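Local coordinates for tryptophan halogenase (Shewanella frigidimarina, PDB 2PYX), which probably acts as an FAD-dependent tryptophan halogenase, a flavoprotein with probable monooxygenase-type activity, at residues 164-169 with 498-503; 145-150 with 502-507; 135-140 with 464-469; 115-120 with 491-496. All coordinates share one frame; numbering follows the deposited sequence.

Contact 1. Residues 164-169 with 498-503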
# COMPACT_ATOMS: atom_id res chain seq x y z
N PHE A 164 -18.42 0.19 -6.54
CA PHE A 164 -17.90 -1.09 -6.94
C PHE A 164 -18.89 -2.21 -6.78
O PHE A 164 -19.82 -2.11 -5.98
CB PHE A 164 -16.59 -1.39 -6.17
CG PHE A 164 -16.73 -1.43 -4.68
CD1 PHE A 164 -17.18 -2.58 -4.04
CD2 PHE A 164 -16.41 -0.33 -3.90
CE1 PHE A 164 -17.31 -2.63 -2.65
CE2 PHE A 164 -16.54 -0.39 -2.51
CZ PHE A 164 -16.97 -1.53 -1.89
N GLN A 165 -18.64 -3.28 -7.54
CA GLN A 165 -19.25 -4.57 -7.31
C GLN A 165 -18.39 -5.42 -6.39
O GLN A 165 -18.90 -6.09 -5.50
CB GLN A 165 -19.57 -5.22 -8.65
CG GLN A 165 -20.75 -4.47 -9.29
CD GLN A 165 -20.94 -4.79 -10.75
OE1 GLN A 165 -21.74 -5.65 -11.11
NE2 GLN A 165 -20.22 -4.09 -11.60
N ASN A 166 -17.07 -5.33 -6.56
CA ASN A 166 -16.13 -5.90 -5.59
C ASN A 166 -15.07 -4.83 -5.29
O ASN A 166 -14.70 -4.07 -6.17
CB ASN A 166 -15.43 -7.15 -6.13
CG ASN A 166 -16.25 -8.40 -5.95
OD1 ASN A 166 -16.80 -8.65 -4.89
ND2 ASN A 166 -16.26 -9.24 -6.98
N ASN A 167 -14.60 -4.77 -4.05
CA ASN A 167 -13.70 -3.67 -3.63
C ASN A 167 -12.41 -3.69 -4.43
O ASN A 167 -11.88 -4.76 -4.77
CB ASN A 167 -13.38 -3.74 -2.13
CG ASN A 167 -13.03 -2.38 -1.51
OD1 ASN A 167 -13.01 -1.37 -2.20
ND2 ASN A 167 -12.79 -2.37 -0.20
N TYR A 168 -11.90 -2.50 -4.68
CA TYR A 168 -10.74 -2.33 -5.52
C TYR A 168 -9.92 -1.13 -5.13
O TYR A 168 -10.43 -0.18 -4.54
CB TYR A 168 -11.12 -2.22 -7.00
CG TYR A 168 -11.84 -0.96 -7.42
CD1 TYR A 168 -13.24 -0.87 -7.35
CD2 TYR A 168 -11.16 0.13 -7.93
CE1 TYR A 168 -13.90 0.26 -7.73
CE2 TYR A 168 -11.82 1.27 -8.32
CZ TYR A 168 -13.19 1.35 -8.21
OH TYR A 168 -13.85 2.50 -8.62
N GLY A 169 -8.62 -1.24 -5.41
CA GLY A 169 -7.71 -0.09 -5.51
C GLY A 169 -7.20 -0.01 -6.94
O GLY A 169 -7.86 -0.44 -7.89
N GLN A 498 -21.46 -18.35 -3.39
CA GLN A 498 -21.38 -19.12 -4.60
C GLN A 498 -22.30 -18.55 -5.66
O GLN A 498 -21.91 -18.37 -6.81
CB GLN A 498 -21.71 -20.60 -4.33
CG GLN A 498 -21.40 -21.52 -5.48
CD GLN A 498 -21.57 -23.00 -5.13
OE1 GLN A 498 -21.74 -23.37 -3.96
NE2 GLN A 498 -21.49 -23.86 -6.15
N GLN A 499 -23.51 -18.20 -5.27
CA GLN A 499 -24.48 -17.66 -6.23
C GLN A 499 -24.07 -16.28 -6.76
O GLN A 499 -24.18 -16.01 -7.95
CB GLN A 499 -25.87 -17.58 -5.60
CG GLN A 499 -26.46 -18.95 -5.28
CD GLN A 499 -27.59 -18.87 -4.26
OE1 GLN A 499 -28.30 -17.87 -4.19
NE2 GLN A 499 -27.75 -19.93 -3.46
N ARG A 500 -23.56 -15.43 -5.87
CA ARG A 500 -23.07 -14.12 -6.26
C ARG A 500 -21.89 -14.21 -7.21
O ARG A 500 -21.79 -13.44 -8.16
CB ARG A 500 -22.68 -13.32 -5.02
CG ARG A 500 -22.23 -11.93 -5.32
CD ARG A 500 -22.26 -11.11 -4.05
NE ARG A 500 -21.71 -9.79 -4.29
CZ ARG A 500 -20.40 -9.52 -4.35
NH1 ARG A 500 -19.49 -10.49 -4.18
NH2 ARG A 500 -20.00 -8.29 -4.58
N THR A 501 -20.95 -15.10 -6.91
CA THR A 501 -19.81 -15.35 -7.76
C THR A 501 -20.27 -15.72 -9.17
O THR A 501 -19.79 -15.18 -10.18
CB THR A 501 -18.92 -16.48 -7.19
OG1 THR A 501 -18.49 -16.11 -5.87
CG2 THR A 501 -17.72 -16.72 -8.07
N GLN A 502 -21.22 -16.65 -9.24
CA GLN A 502 -21.70 -17.10 -10.54
C GLN A 502 -22.34 -15.93 -11.29
O GLN A 502 -22.08 -15.76 -12.48
CB GLN A 502 -22.67 -18.27 -10.35
CG GLN A 502 -23.24 -18.81 -11.66
CD GLN A 502 -22.33 -19.84 -12.32
OE1 GLN A 502 -21.09 -19.81 -12.19
NE2 GLN A 502 -22.95 -20.77 -13.05
N ALA A 503 -23.15 -15.12 -10.60
CA ALA A 503 -23.85 -14.02 -11.28
C ALA A 503 -22.84 -13.02 -11.81
O ALA A 503 -22.87 -12.62 -12.97
CB ALA A 503 -24.85 -13.36 -10.36
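Asn166 OD1 is gripped by the guanidinium of Arg500, which reaches out of helix 484-507 to the loop before strand 169-172, so that a late helix of this flavin-halogenase fold is joined to a loop that leads into the large mixed sheet. The better bond comes from Arg500 NH2, 3.2 Å from Asn166 OD1 at 153°; Arg500 NH1 adds a weak one at 3.3 Å, so that both terminal nitrogens share one acceptor oxygen. From the arginine's point of view the oxygen lies at the guanidinium edge, almost in its plane. From the amide's point of view NH2 comes from above, 56° out of the carbonyl plane, and the two flat groups are steeply inclined to each other. Arg500 covers the distance by holding CG anti to the backbone N (chi1 -177°) and keeping its chain extended as far as NE, which spans backbones whose nearest CA atoms, those of Gln165 and Arg500, are 10.3 Å apart. The amide is held from its other end too, since Asn166 ND2 is hydrogen-bonded to Ser143 OG, while Ser114 OG bonds weakly to OD1; the rotation of this buried group is thereby fixed. The same arginine nitrogen meets the backbone next door: Gln165 O, also at the guanidinium edge, lies 2.6 Å from Arg500 NH2.

Contact 2. Residues 145-150 with 502-507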
# COMPACT_ATOMS: atom_id res chain seq x y z
N GLN A 145 -11.71 -14.45 -6.14
CA GLN A 145 -10.76 -15.48 -6.58
C GLN A 145 -11.14 -15.92 -7.98
O GLN A 145 -10.34 -15.82 -8.91
CB GLN A 145 -10.70 -16.67 -5.62
CG GLN A 145 -9.83 -17.86 -6.04
CD GLN A 145 -8.37 -17.47 -6.35
OE1 GLN A 145 -8.10 -16.52 -7.08
NE2 GLN A 145 -7.43 -18.21 -5.78
N VAL A 146 -12.40 -16.33 -8.13
CA VAL A 146 -12.91 -16.78 -9.42
C VAL A 146 -12.90 -15.65 -10.46
O VAL A 146 -12.47 -15.87 -11.58
CB VAL A 146 -14.33 -17.40 -9.26
CG1 VAL A 146 -14.95 -17.63 -10.61
CG2 VAL A 146 -14.24 -18.70 -8.46
N LEU A 147 -13.34 -14.45 -10.07
CA LEU A 147 -13.48 -13.37 -11.02
C LEU A 147 -12.12 -12.86 -11.53
O LEU A 147 -11.95 -12.57 -12.70
CB LEU A 147 -14.31 -12.24 -10.41
CG LEU A 147 -15.73 -12.67 -9.99
CD1 LEU A 147 -16.44 -11.63 -9.15
CD2 LEU A 147 -16.58 -13.00 -11.19
N THR A 148 -11.15 -12.75 -10.64
CA THR A 148 -9.83 -12.29 -11.04
C THR A 148 -9.11 -13.35 -11.88
O THR A 148 -8.35 -13.00 -12.77
CB THR A 148 -8.97 -11.83 -9.83
OG1 THR A 148 -8.81 -12.91 -8.92
CG2 THR A 148 -9.63 -10.66 -9.14
N GLN A 149 -9.36 -14.63 -11.60
CA GLN A 149 -8.80 -15.70 -12.44
C GLN A 149 -9.28 -15.54 -13.89
O GLN A 149 -8.55 -15.84 -14.85
CB GLN A 149 -9.19 -17.06 -11.89
CG GLN A 149 -8.38 -17.45 -10.65
CD GLN A 149 -8.88 -18.71 -9.94
OE1 GLN A 149 -8.12 -19.35 -9.20
NE2 GLN A 149 -10.15 -19.07 -10.16
N LEU A 150 -10.50 -15.06 -14.03
CA LEU A 150 -11.11 -14.79 -15.34
C LEU A 150 -10.74 -13.44 -15.96
O LEU A 150 -11.25 -13.09 -17.02
CB LEU A 150 -12.61 -14.85 -15.18
CG LEU A 150 -13.19 -16.23 -14.90
CD1 LEU A 150 -14.63 -16.11 -14.53
CD2 LEU A 150 -13.04 -17.13 -16.14
N GLN A 502 -21.22 -16.65 -9.24
CA GLN A 502 -21.70 -17.10 -10.54
C GLN A 502 -22.34 -15.93 -11.29
O GLN A 502 -22.08 -15.76 -12.48
CB GLN A 502 -22.67 -18.27 -10.35
CG GLN A 502 -23.24 -18.81 -11.66
CD GLN A 502 -22.33 -19.84 -12.32
OE1 GLN A 502 -21.09 -19.81 -12.19
NE2 GLN A 502 -22.95 -20.77 -13.05
N ALA A 503 -23.15 -15.12 -10.60
CA ALA A 503 -23.85 -14.02 -11.28
C ALA A 503 -22.84 -13.02 -11.81
O ALA A 503 -22.87 -12.62 -12.97
CB ALA A 503 -24.85 -13.36 -10.36
N LEU A 504 -21.88 -12.63 -10.96
CA LEU A 504 -20.89 -11.65 -11.39
C LEU A 504 -20.01 -12.18 -12.50
O LEU A 504 -19.58 -11.42 -13.37
CB LEU A 504 -20.01 -11.22 -10.20
CG LEU A 504 -20.72 -10.35 -9.18
CD1 LEU A 504 -19.87 -10.16 -7.95
CD2 LEU A 504 -21.07 -8.99 -9.75
N SER A 505 -19.71 -13.48 -12.49
CA SER A 505 -18.82 -14.05 -13.50
C SER A 505 -19.40 -13.92 -14.91
O SER A 505 -18.66 -13.89 -15.90
CB SER A 505 -18.48 -15.52 -13.20
OG SER A 505 -19.55 -16.39 -13.57
N LYS A 506 -20.72 -13.82 -14.97
CA LYS A 506 -21.43 -13.71 -16.24
C LYS A 506 -21.65 -12.27 -16.69
O LYS A 506 -21.93 -12.01 -17.86
CB LYS A 506 -22.75 -14.46 -16.09
CG LYS A 506 -22.48 -15.93 -15.85
CD LYS A 506 -23.70 -16.77 -15.60
CE LYS A 506 -23.30 -18.24 -15.47
NZ LYS A 506 -22.42 -18.73 -16.59
N ASN A 507 -21.46 -11.30 -15.81
CA ASN A 507 -21.84 -9.94 -16.11
C ASN A 507 -20.70 -8.91 -16.15
O ASN A 507 -20.79 -7.90 -16.85
CB ASN A 507 -22.96 -9.60 -15.17
CG ASN A 507 -24.25 -10.34 -15.56
OD1 ASN A 507 -24.86 -10.02 -16.60
ND2 ASN A 507 -24.63 -11.37 -14.79
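Two helices pack side by side where Leu147 of helix 144-149 and Leu150 just after its end meet Leu504 and Ser505, late in helix 484-507. The backbones come close, with the CA atoms of Leu147 and Ser505 5.9 Å apart, consistent with the small side chain of serine at this point. Leu147 does most of the work by splitting its two methyls between neighbouring residues. Its CD1 rests on Leu504, 3.7 Å from CB and slightly farther from CD1, the two leucine side chains crossing at about a right angle. Its CD2 is driven against the serine backbone, only 3.4 Å from Ser505 CA, tighter than an ordinary carbon contact, and 3.7 Å from Ser505 CB. One turn further on, Leu150 CD1 also reaches the serine, 4.1 Å from Ser505 CB. With chi1 at 78°, the Ser505 hydroxyl lies between its own backbone N and carbonyl carbon, and from there OG donates to Gln502 O over 2.8 Å, so its polar end is satisfied within its own helix and CB is left to the leucines. Beyond the pair, Leu147 also touches Asn166 and Leu504 touches Gln165. No hydrogen bond crosses this interface; it is an apolar helix-helix packing, made by leucine methyls, of helix 144-149 on the end of helix 484-507.

Contact 3. Residues 135-140 with 464-469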
# COMPACT_ATOMS: atom_id res chain seq x y z
N VAL A 135 -12.00 -27.08 -0.98
CA VAL A 135 -12.17 -25.77 -1.58
C VAL A 135 -11.24 -24.79 -0.85
O VAL A 135 -11.04 -24.92 0.34
CB VAL A 135 -13.65 -25.31 -1.46
CG1 VAL A 135 -14.10 -25.15 -0.02
CG2 VAL A 135 -13.91 -24.05 -2.28
N SER A 136 -10.69 -23.83 -1.60
CA SER A 136 -9.83 -22.81 -1.00
C SER A 136 -10.63 -21.89 -0.14
O SER A 136 -11.81 -21.64 -0.38
CB SER A 136 -9.08 -22.01 -2.06
OG SER A 136 -9.95 -21.22 -2.85
N PHE A 137 -9.99 -21.33 0.88
CA PHE A 137 -10.62 -20.31 1.68
C PHE A 137 -11.15 -19.18 0.80
O PHE A 137 -12.31 -18.79 0.92
CB PHE A 137 -9.61 -19.80 2.71
CG PHE A 137 -10.12 -18.68 3.57
CD1 PHE A 137 -11.25 -18.82 4.37
CD2 PHE A 137 -9.47 -17.46 3.57
CE1 PHE A 137 -11.70 -17.76 5.15
CE2 PHE A 137 -9.90 -16.41 4.36
CZ PHE A 137 -11.03 -16.54 5.13
N ALA A 138 -10.34 -18.65 -0.09
CA ALA A 138 -10.78 -17.50 -0.88
C ALA A 138 -11.97 -17.84 -1.79
O ALA A 138 -12.93 -17.07 -1.87
CB ALA A 138 -9.66 -16.93 -1.71
N GLU A 139 -11.93 -19.01 -2.42
CA GLU A 139 -13.12 -19.38 -3.20
C GLU A 139 -14.37 -19.53 -2.33
O GLU A 139 -15.48 -19.17 -2.78
CB GLU A 139 -12.88 -20.66 -3.98
CG GLU A 139 -14.07 -20.97 -4.91
CD GLU A 139 -13.84 -22.15 -5.84
OE1 GLU A 139 -12.68 -22.52 -6.11
OE2 GLU A 139 -14.86 -22.71 -6.30
N ALA A 140 -14.21 -20.06 -1.12
CA ALA A 140 -15.34 -20.31 -0.24
C ALA A 140 -16.01 -19.04 0.24
O ALA A 140 -17.22 -19.04 0.49
CB ALA A 140 -14.92 -21.16 0.95
N SER A 464 -7.24 -10.28 6.31
CA SER A 464 -5.99 -10.34 5.53
C SER A 464 -5.08 -11.43 6.03
O SER A 464 -4.45 -12.17 5.24
CB SER A 464 -5.26 -9.01 5.58
OG SER A 464 -5.93 -8.09 4.73
N PHE A 465 -5.04 -11.58 7.34
CA PHE A 465 -4.26 -12.63 7.95
C PHE A 465 -4.84 -13.99 7.61
O PHE A 465 -4.11 -14.94 7.32
CB PHE A 465 -4.14 -12.42 9.45
CG PHE A 465 -3.27 -11.26 9.82
CD1 PHE A 465 -3.77 -9.98 9.81
CD2 PHE A 465 -1.92 -11.46 10.11
CE1 PHE A 465 -2.94 -8.90 10.12
CE2 PHE A 465 -1.10 -10.40 10.41
CZ PHE A 465 -1.62 -9.11 10.43
N GLN A 466 -6.16 -14.11 7.62
CA GLN A 466 -6.79 -15.37 7.22
C GLN A 466 -6.48 -15.72 5.77
O GLN A 466 -6.17 -16.86 5.44
CB GLN A 466 -8.31 -15.26 7.39
CG GLN A 466 -8.74 -15.02 8.84
CD GLN A 466 -10.22 -14.70 8.99
OE1 GLN A 466 -10.90 -14.36 8.01
NE2 GLN A 466 -10.73 -14.85 10.22
N TYR A 467 -6.57 -14.74 4.89
CA TYR A 467 -6.35 -15.01 3.46
C TYR A 467 -4.93 -15.53 3.21
O TYR A 467 -4.73 -16.42 2.40
CB TYR A 467 -6.57 -13.79 2.61
CG TYR A 467 -7.99 -13.43 2.36
CD1 TYR A 467 -8.88 -14.36 1.77
CD2 TYR A 467 -8.46 -12.16 2.62
CE1 TYR A 467 -10.22 -13.98 1.48
CE2 TYR A 467 -9.82 -11.79 2.30
CZ TYR A 467 -10.67 -12.72 1.75
OH TYR A 467 -11.98 -12.34 1.43
N VAL A 468 -3.94 -14.92 3.87
CA VAL A 468 -2.56 -15.36 3.70
C VAL A 468 -2.34 -16.70 4.40
O VAL A 468 -1.80 -17.65 3.80
CB VAL A 468 -1.55 -14.28 4.15
CG1 VAL A 468 -0.11 -14.85 4.15
CG2 VAL A 468 -1.63 -13.09 3.22
N LEU A 469 -2.72 -16.81 5.67
CA LEU A 469 -2.47 -18.02 6.44
C LEU A 469 -3.04 -19.24 5.72
O LEU A 469 -2.37 -20.25 5.56
CB LEU A 469 -3.07 -17.88 7.84
CG LEU A 469 -2.67 -18.87 8.91
CD1 LEU A 469 -1.20 -18.74 9.29
CD2 LEU A 469 -3.49 -18.68 10.17
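Phe137 and Ala138, in the first turn of helix 137-141, lie against Gln466 and Tyr467 of helix 462-471, a buried helix-helix contact in the helical part of the halogenase fold. Ser136 is the N-cap of the shorter helix: its OG accepts from Glu139 N at 3.0 Å, which sets the start of the turn. Phe137 follows, with CG anti to the backbone N (chi1 177°), an orientation that sends the ring across the gap. Its CE2 lies 3.5 Å from Tyr467 CD1 and 3.6 Å from Gln466 CB, and CZ comes within 3.6 Å of Gln466 OE1. The aromatic planes are inclined at 52°, neither stacked nor perpendicular, while the glutamine amide stands nearly upright to the Phe137 ring. An alanine in place of Phe137 is likely to open a gap between the helices and leave the Tyr467 ring and the Gln466 chain without their shared apolar neighbour. Both partners are held at their polar ends, Gln466 NE2 by Pro448 O and Asp123 OD2, Tyr467 OH by Ser114 O. Ala138 comes next, its CA near the plane of the tyrosine ring at its edge, 4.3 Å from Tyr467 CE1.

Contact 4. Residues 115-120 with 491-496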
# COMPACT_ATOMS: atom_id res chain seq x y z
N LEU A 115 -13.73 -8.27 1.58
CA LEU A 115 -13.84 -9.01 2.84
C LEU A 115 -14.68 -10.27 2.66
O LEU A 115 -15.55 -10.33 1.77
CB LEU A 115 -14.43 -8.15 3.95
CG LEU A 115 -13.62 -6.89 4.30
CD1 LEU A 115 -14.40 -6.07 5.30
CD2 LEU A 115 -12.27 -7.25 4.86
N PRO A 116 -14.46 -11.26 3.52
CA PRO A 116 -15.23 -12.49 3.46
C PRO A 116 -16.72 -12.23 3.49
O PRO A 116 -17.17 -11.38 4.23
CB PRO A 116 -14.78 -13.22 4.71
CG PRO A 116 -13.32 -12.82 4.84
CD PRO A 116 -13.39 -11.36 4.55
N HIS A 117 -17.45 -12.96 2.68
CA HIS A 117 -18.89 -12.75 2.58
C HIS A 117 -19.58 -12.93 3.91
O HIS A 117 -19.24 -13.82 4.68
CB HIS A 117 -19.48 -13.71 1.59
CG HIS A 117 -20.91 -13.41 1.25
ND1 HIS A 117 -21.26 -12.41 0.37
CD2 HIS A 117 -22.05 -14.02 1.62
CE1 HIS A 117 -22.58 -12.39 0.26
NE2 HIS A 117 -23.08 -13.37 0.99
N GLY A 118 -20.55 -12.06 4.18
CA GLY A 118 -21.31 -12.10 5.44
C GLY A 118 -20.54 -11.72 6.68
O GLY A 118 -20.94 -12.07 7.78
N HIS A 119 -19.44 -10.99 6.52
CA HIS A 119 -18.58 -10.64 7.65
C HIS A 119 -19.29 -9.88 8.79
O HIS A 119 -18.91 -10.01 9.94
CB HIS A 119 -17.34 -9.86 7.17
CG HIS A 119 -17.65 -8.60 6.44
ND1 HIS A 119 -17.76 -7.38 7.08
CD2 HIS A 119 -17.84 -8.36 5.12
CE1 HIS A 119 -18.02 -6.45 6.19
NE2 HIS A 119 -18.08 -7.01 4.99
N GLN A 120 -20.33 -9.12 8.46
CA GLN A 120 -21.10 -8.42 9.50
C GLN A 120 -22.00 -9.37 10.30
O GLN A 120 -22.48 -9.01 11.38
CB GLN A 120 -21.94 -7.29 8.87
CG GLN A 120 -21.09 -6.13 8.39
N GLN A 491 -23.57 -22.07 6.27
CA GLN A 491 -23.88 -22.77 5.03
C GLN A 491 -24.68 -21.87 4.09
O GLN A 491 -24.47 -21.89 2.87
CB GLN A 491 -24.68 -24.04 5.29
CG GLN A 491 -24.92 -24.83 4.02
CD GLN A 491 -23.62 -25.22 3.33
OE1 GLN A 491 -23.32 -24.75 2.21
NE2 GLN A 491 -22.84 -26.05 3.99
N ARG A 492 -25.63 -21.12 4.66
CA ARG A 492 -26.40 -20.16 3.88
C ARG A 492 -25.47 -19.12 3.24
O ARG A 492 -25.55 -18.87 2.03
CB ARG A 492 -27.48 -19.49 4.73
CG ARG A 492 -28.57 -20.46 5.18
CD ARG A 492 -29.79 -19.74 5.74
NE ARG A 492 -29.58 -19.17 7.07
CZ ARG A 492 -29.67 -19.85 8.21
NH1 ARG A 492 -29.93 -21.15 8.22
NH2 ARG A 492 -29.47 -19.23 9.35
N LEU A 493 -24.58 -18.53 4.05
CA LEU A 493 -23.61 -17.56 3.54
C LEU A 493 -22.66 -18.16 2.47
O LEU A 493 -22.34 -17.47 1.49
CB LEU A 493 -22.81 -16.94 4.70
CG LEU A 493 -23.62 -16.10 5.70
CD1 LEU A 493 -22.81 -15.71 6.91
CD2 LEU A 493 -24.21 -14.87 5.04
N PHE A 494 -22.19 -19.39 2.64
CA PHE A 494 -21.37 -20.05 1.62
C PHE A 494 -22.14 -20.19 0.30
O PHE A 494 -21.62 -19.93 -0.79
CB PHE A 494 -20.88 -21.44 2.03
CG PHE A 494 -19.81 -21.46 3.11
CD1 PHE A 494 -18.65 -20.72 2.98
CD2 PHE A 494 -19.94 -22.29 4.21
CE1 PHE A 494 -17.65 -20.76 3.97
CE2 PHE A 494 -18.94 -22.33 5.20
CZ PHE A 494 -17.79 -21.57 5.05
N ASN A 495 -23.39 -20.63 0.41
CA ASN A 495 -24.26 -20.74 -0.77
C ASN A 495 -24.45 -19.41 -1.47
O ASN A 495 -24.37 -19.35 -2.71
CB ASN A 495 -25.64 -21.26 -0.36
CG ASN A 495 -25.63 -22.68 0.10
OD1 ASN A 495 -26.64 -23.16 0.62
ND2 ASN A 495 -24.53 -23.38 -0.10
N ASP A 496 -24.71 -18.37 -0.69
CA ASP A 496 -24.96 -17.03 -1.22
C ASP A 496 -23.72 -16.50 -1.94
O ASP A 496 -23.82 -15.84 -2.98
CB ASP A 496 -25.37 -16.05 -0.12
CG ASP A 496 -26.76 -16.36 0.47
OD1 ASP A 496 -27.49 -17.21 -0.10
OD2 ASP A 496 -27.10 -15.75 1.52
O HOH W 1 -25.89 -13.47 1.90
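His117 occupies the second position of a type II beta turn, Pro116 to His119, and points its imidazole at helix 484-507, against Leu493 and Asp496. From CB the side chain leaves with CG anti to the backbone N (chi1 -170°), which carries the ring across to the helix. CD2 arrives first, 3.5 Å from the backbone carbonyl Leu493 O, with Leu493 CD2 a little farther off at 4.1 Å. NE2, at the tip, lies 3.7 Å from Asp496 CB, one turn later on the helix. Imidazole and carboxylate planes stand almost perpendicular, and NE2 and Asp496 OD2 are 4.7 Å apart; a water fills the step between them, 3.0 Å from His117 NE2 and donating to Asp496 OD2 over 2.6 Å. Replacing the histidine by a leucine would probably leave that water without its imidazole partner and break the bridge to the carboxylate.

Gly118 takes the third position of the turn with a positive phi of 68°. Its CA packs against Leu493 CD2 at 4.0 Å, and a side chain there would run into the other methyl, CD1. Leu493 is further enclosed by Leu122 and Leu124, while the His117 backbone is hydrogen-bonded to Val141. The contact thus combines apolar packing of turn on helix with a water-mediated polar link, and the nearby carboxylate would be expected to favour a protonated imidazole and raise its pKa, though the histidine's charge is not known.

In the fold
Helix 484-507 runs through contacts 4, 1 and 2 in that order, meeting the turn after strand 108-112, the loop before strand 169-172 and helix 144-149. Contacts 1 and 2 are nearly continuous, their centres 7 Å apart, and Asn166 ND2 touches Leu147 CD1 at 3.2 Å. Contact 3 joins the preceding helix 462-471 to the same region: Tyr467 OH lies 3.4 Å from Pro116 N of contact 4, and Gln145 of contact 2 packs on Ala138. Contacts 2 and 4 lie away from the predicted sites; the side chain of Asn166 is about 11 Å from that of Lys89, the predicted active-site residue, and that of Tyr467 about 8 Å from that of Glu361, predicted to bind tryptophan.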